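Local coordinates for protein iota-carrageenase (Alteromonas sp., PDB 1H80) that hydrolyses the beta-1,4 linkages within iota-carrageenan, a sulfated galactan of red algal cell walls, with inversion of anomeric configuration, at residues T264-S268 / V353-T357; L404-I408 / T423-R428. One frame throughout, in Å; residues are numbered along the deposited sequence.

Contact 1 (T264-S268 / V353-T357); sequences TNVSS and VFDVT
Val-266 and Thr-357 lose the most surface in this pairing of parallel strands, whose axes approach to 4.7 Å at 29°. The register is Thr-264 to Phe-354, Val-266 to Val-356 and Ser-267 to Thr-357, with CA-CA distances of 4.6 to 4.8 Å. Val-266 N donates to Asp-355 O (2.9 Å) and Val-266 O accepts from Thr-357 N (2.9 Å); Thr-357 O then receives Ser-268 N (2.9 Å), and Asn-265 N reaches Phe-354 O (2.8 Å). A water also bridges Val-266 O (3.0 Å) and Thr-357 OG1 (2.9 Å). Asn-265 (phi/psi 61/78) and Asp-355 (58/86) each adopt a left-handed conformation that bends its strand, so Thr-264 and Phe-354 face the same way as Ser-267 and Thr-357, while Val-266 (t) turns to the other face, its CG2 3.9 Å from Val-353 CG1. Such repeated bends characterise successive coils of a right-handed parallel beta-helix. Strand 231-243 continues the sheet beyond 264-268, strand 421-429 beyond 353-357, and Val-275 of strand 275-277 packs against Val-266.

Contact 2 (L404-I408 / T423-R428); sequences LAAVI and TFNVKR
No hydrogen bond joins these segments; methyl and methylene groups meet in van der Waals contact, burying 196 Å² in total. Along 404-408 the contact opens at Ala-406, whose phi/psi of -89/-41 precedes the extended strand beginning at Val-407 (-136/137). Ala-406 CA lies 6.2 Å from Arg-428 CA. Ala-406 CB, directed toward 423-428, comes 3.6 Å from Val-426 CG1 and equally 3.6 Å from Arg-428 CG, in the aliphatic part of an m-t-m side chain. Val-407 (t) follows, also pointing across: Val-407 CG2 is 4.1 Å from Val-426 CG1 and 4.3 Å from Thr-423 CG2. The opposing segment can offer both Thr-423 and Val-426 because the chain turns a corner at Asn-425 (51/63). Such inter-sheet packing without backbone pairing is one way a parallel beta-helix interior is filled, beside coil-to-coil stacking. Strand 407-409 runs between 275-277 and 438-439 in a five-stranded parallel sheet, whereas 421-429 lies beside 351-359, which adds Ala-358 against Ala-406 and Val-356 against Val-426.

With centres 8 Å apart, the contacts represent two directions of one beta-helix: contact 1 joins consecutive coils within a sheet, contact 2 spans from that sheet to another. They follow in series along the chain, contact 1 closing before contact 2 opens, and meet where strands 351-359 and 421-429 are neighbours. There, a probable hydrogen bond links Val-356 O to Lys-427 N (2.7 Å), Asp-355 OD1 lies 2.7 Å from Asn-425 ND2, and the rings of Phe-354 and Phe-424 stack. Asn-265, Asp-355 and Asn-425, each with positive phi, put the same corner at matching places in three adjacent strands, consistent with the regular coils of the solenoid that forms the enzyme's framework.

Contact 1 (T264-S268 / V353-T357)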
loop_
_atom_site.group_PDB
_atom_site.type_symbol
_atom_site.label_atom_id
_atom_site.label_comp_id
_atom_site.label_asym_id
_atom_site.label_seq_id
_atom_site.Cartn_x
_atom_site.Cartn_y
_atom_site.Cartn_z
ATOM N N THR A 264 -6.372 -1.156 14.185
ATOM C CA THR A 264 -6.755 -2.208 15.114
ATOM C C THR A 264 -6.671 -3.551 14.411
ATOM O O THR A 264 -6.962 -3.659 13.221
ATOM C CB THR A 264 -8.197 -2.020 15.645
ATOM O OG1 THR A 264 -9.120 -2.010 14.546
ATOM C CG2 THR A 264 -8.314 -0.716 16.422
ATOM N N ASN A 265 -6.244 -4.565 15.154
ATOM C CA ASN A 265 -6.145 -5.924 14.642
ATOM C C ASN A 265 -5.192 -6.069 13.463
ATOM O O ASN A 265 -5.607 -6.155 12.306
ATOM C CB ASN A 265 -7.538 -6.429 14.264
ATOM C CG ASN A 265 -7.544 -7.894 13.882
ATOM O OD1 ASN A 265 -6.561 -8.606 14.092
ATOM N ND2 ASN A 265 -8.658 -8.354 13.324
ATOM N N VAL A 266 -3.904 -6.098 13.775
ATOM C CA VAL A 266 -2.862 -6.249 12.769
ATOM C C VAL A 266 -2.237 -7.615 12.978
ATOM O O VAL A 266 -1.911 -7.986 14.101
ATOM C CB VAL A 266 -1.776 -5.169 12.934
ATOM C CG1 VAL A 266 -0.662 -5.377 11.917
ATOM C CG2 VAL A 266 -2.393 -3.793 12.785
ATOM N N SER A 267 -2.079 -8.376 11.905
ATOM C CA SER A 267 -1.484 -9.691 12.047
ATOM C C SER A 267 -0.547 -9.981 10.898
ATOM O O SER A 267 -0.771 -9.557 9.765
ATOM C CB SER A 267 -2.567 -10.765 12.115
ATOM O OG SER A 267 -3.298 -10.814 10.910
ATOM N N SER A 268 0.520 -10.700 11.207
ATOM C CA SER A 268 1.499 -11.049 10.200
ATOM C C SER A 268 1.903 -12.498 10.351
ATOM O O SER A 268 1.870 -13.047 11.451
ATOM C CB SER A 268 2.737 -10.164 10.348
ATOM O OG SER A 268 3.402 -10.378 11.576
ATOM N N VAL A 353 -1.927 1.762 17.529
ATOM C CA VAL A 353 -2.134 0.476 16.878
ATOM C C VAL A 353 -2.489 -0.524 17.973
ATOM O O VAL A 353 -1.667 -0.812 18.845
ATOM C CB VAL A 353 -0.853 0.011 16.158
ATOM C CG1 VAL A 353 -1.108 -1.304 15.437
ATOM C CG2 VAL A 353 -0.391 1.086 15.181
ATOM N N PHE A 354 -3.712 -1.045 17.927
ATOM C CA PHE A 354 -4.177 -2.000 18.930
ATOM C C PHE A 354 -4.223 -3.429 18.409
ATOM O O PHE A 354 -4.580 -3.664 17.256
ATOM C CB PHE A 354 -5.586 -1.634 19.414
ATOM C CG PHE A 354 -5.711 -0.244 19.963
ATOM C CD1 PHE A 354 -5.834 0.847 19.112
ATOM C CD2 PHE A 354 -5.729 -0.025 21.338
ATOM C CE1 PHE A 354 -5.977 2.138 19.618
ATOM C CE2 PHE A 354 -5.871 1.258 21.856
ATOM C CZ PHE A 354 -5.996 2.345 20.994
ATOM N N ASP A 355 -3.872 -4.374 19.280
ATOM C CA ASP A 355 -3.886 -5.801 18.966
ATOM C C ASP A 355 -3.014 -6.185 17.777
ATOM O O ASP A 355 -3.484 -6.288 16.644
ATOM C CB ASP A 355 -5.323 -6.274 18.728
ATOM C CG ASP A 355 -6.250 -5.925 19.878
ATOM O OD1 ASP A 355 -5.842 -6.089 21.049
ATOM O OD2 ASP A 355 -7.393 -5.495 19.613
ATOM N N VAL A 356 -1.737 -6.411 18.057
ATOM C CA VAL A 356 -0.770 -6.779 17.036
ATOM C C VAL A 356 -0.298 -8.204 17.295
ATOM O O VAL A 356 0.082 -8.546 18.413
ATOM C CB VAL A 356 0.449 -5.831 17.070
ATOM C CG1 VAL A 356 1.435 -6.203 15.980
ATOM C CG2 VAL A 356 -0.012 -4.386 16.902
ATOM N N THR A 357 -0.342 -9.038 16.265
ATOM C CA THR A 357 0.098 -10.420 16.400
ATOM C C THR A 357 1.040 -10.766 15.260
ATOM O O THR A 357 0.689 -10.637 14.090
ATOM C CB THR A 357 -1.094 -11.399 16.372
ATOM O OG1 THR A 357 -2.003 -11.074 17.430
ATOM C CG2 THR A 357 -0.611 -12.838 16.553
HETATM O O HOH W 1 -3.897 -9.375 15.939
#

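Contact 2 (L404-I408 / T423-R428)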
loop_
_atom_site.group_PDB
_atom_site.type_symbol
_atom_site.label_atom_id
_atom_site.label_comp_id
_atom_site.label_asym_id
_atom_site.label_seq_id
_atom_site.Cartn_x
_atom_site.Cartn_y
_atom_site.Cartn_z
ATOM N N LEU A 404 11.804 -11.051 11.946
ATOM C CA LEU A 404 12.720 -10.418 12.886
ATOM C C LEU A 404 12.110 -9.908 14.183
ATOM O O LEU A 404 12.769 -9.910 15.223
ATOM C CB LEU A 404 13.461 -9.276 12.193
ATOM C CG LEU A 404 14.661 -9.697 11.340
ATOM C CD1 LEU A 404 15.146 -8.526 10.509
ATOM C CD2 LEU A 404 15.770 -10.210 12.252
ATOM N N ALA A 405 10.857 -9.472 14.135
ATOM C CA ALA A 405 10.223 -8.942 15.337
ATOM C C ALA A 405 8.734 -8.778 15.141
ATOM O O ALA A 405 8.205 -9.048 14.068
ATOM C CB ALA A 405 10.834 -7.587 15.683
ATOM N N ALA A 406 8.060 -8.329 16.192
ATOM C CA ALA A 406 6.630 -8.076 16.107
ATOM C C ALA A 406 6.488 -6.633 15.639
ATOM O O ALA A 406 5.648 -6.310 14.801
ATOM C CB ALA A 406 5.979 -8.244 17.473
ATOM N N VAL A 407 7.338 -5.769 16.185
ATOM C CA VAL A 407 7.315 -4.353 15.863
ATOM C C VAL A 407 8.707 -3.782 15.625
ATOM O O VAL A 407 9.654 -4.098 16.342
ATOM C CB VAL A 407 6.664 -3.548 17.008
ATOM C CG1 VAL A 407 6.725 -2.050 16.704
ATOM C CG2 VAL A 407 5.225 -4.001 17.206
ATOM N N ILE A 408 8.821 -2.955 14.594
ATOM C CA ILE A 408 10.070 -2.286 14.283
ATOM C C ILE A 408 9.744 -0.801 14.324
ATOM O O ILE A 408 8.815 -0.337 13.657
ATOM C CB ILE A 408 10.604 -2.664 12.889
ATOM C CG1 ILE A 408 10.997 -4.145 12.871
ATOM C CG2 ILE A 408 11.823 -1.803 12.546
ATOM C CD1 ILE A 408 11.507 -4.633 11.527
ATOM N N THR A 423 1.849 1.217 20.373
ATOM C CA THR A 423 1.291 -0.106 20.136
ATOM C C THR A 423 0.733 -0.678 21.431
ATOM O O THR A 423 1.288 -0.457 22.511
ATOM C CB THR A 423 2.354 -1.065 19.579
ATOM O OG1 THR A 423 3.421 -1.198 20.527
ATOM C CG2 THR A 423 2.909 -0.533 18.268
ATOM N N PHE A 424 -0.373 -1.403 21.317
ATOM C CA PHE A 424 -1.017 -2.010 22.474
ATOM C C PHE A 424 -1.294 -3.481 22.214
ATOM O O PHE A 424 -1.624 -3.870 21.091
ATOM C CB PHE A 424 -2.337 -1.300 22.794
ATOM C CG PHE A 424 -2.195 0.178 23.028
ATOM C CD1 PHE A 424 -2.072 1.058 21.958
ATOM C CD2 PHE A 424 -2.186 0.690 24.322
ATOM C CE1 PHE A 424 -1.943 2.428 22.171
ATOM C CE2 PHE A 424 -2.056 2.060 24.546
ATOM C CZ PHE A 424 -1.935 2.930 23.469
ATOM N N ASN A 425 -1.154 -4.293 23.257
ATOM C CA ASN A 425 -1.402 -5.727 23.169
ATOM C C ASN A 425 -0.669 -6.378 21.999
ATOM O O ASN A 425 -1.289 -6.920 21.082
ATOM C CB ASN A 425 -2.913 -5.975 23.065
ATOM C CG ASN A 425 -3.270 -7.450 23.089
ATOM O OD1 ASN A 425 -2.637 -8.245 23.786
ATOM N ND2 ASN A 425 -4.302 -7.818 22.338
ATOM N N VAL A 426 0.659 -6.319 22.049
ATOM C CA VAL A 426 1.507 -6.905 21.017
ATOM C C VAL A 426 1.870 -8.326 21.431
ATOM O O VAL A 426 2.299 -8.559 22.561
ATOM C CB VAL A 426 2.804 -6.094 20.840
ATOM C CG1 VAL A 426 3.696 -6.757 19.805
ATOM C CG2 VAL A 426 2.469 -4.671 20.421
ATOM N N LYS A 427 1.704 -9.270 20.511
ATOM C CA LYS A 427 2.002 -10.667 20.795
ATOM C C LYS A 427 2.783 -11.329 19.672
ATOM O O LYS A 427 2.630 -10.980 18.502
ATOM C CB LYS A 427 0.702 -11.444 21.021
ATOM C CG LYS A 427 -0.111 -10.981 22.219
ATOM C CD LYS A 427 -1.453 -11.693 22.274
ATOM C CE LYS A 427 -2.264 -11.273 23.491
ATOM N NZ LYS A 427 -1.607 -11.673 24.767
ATOM N N ARG A 428 3.627 -12.284 20.043
ATOM C CA ARG A 428 4.420 -13.028 19.081
ATOM C C ARG A 428 4.086 -14.501 19.223
ATOM O O ARG A 428 3.771 -14.974 20.316
ATOM C CB ARG A 428 5.915 -12.835 19.330
ATOM C CG ARG A 428 6.440 -11.451 19.024
ATOM C CD ARG A 428 7.942 -11.440 19.199
ATOM N NE ARG A 428 8.307 -11.833 20.555
ATOM C CZ ARG A 428 9.505 -12.288 20.905
ATOM N NH1 ARG A 428 10.462 -12.409 19.994
ATOM N NH2 ARG A 428 9.741 -12.626 22.164
#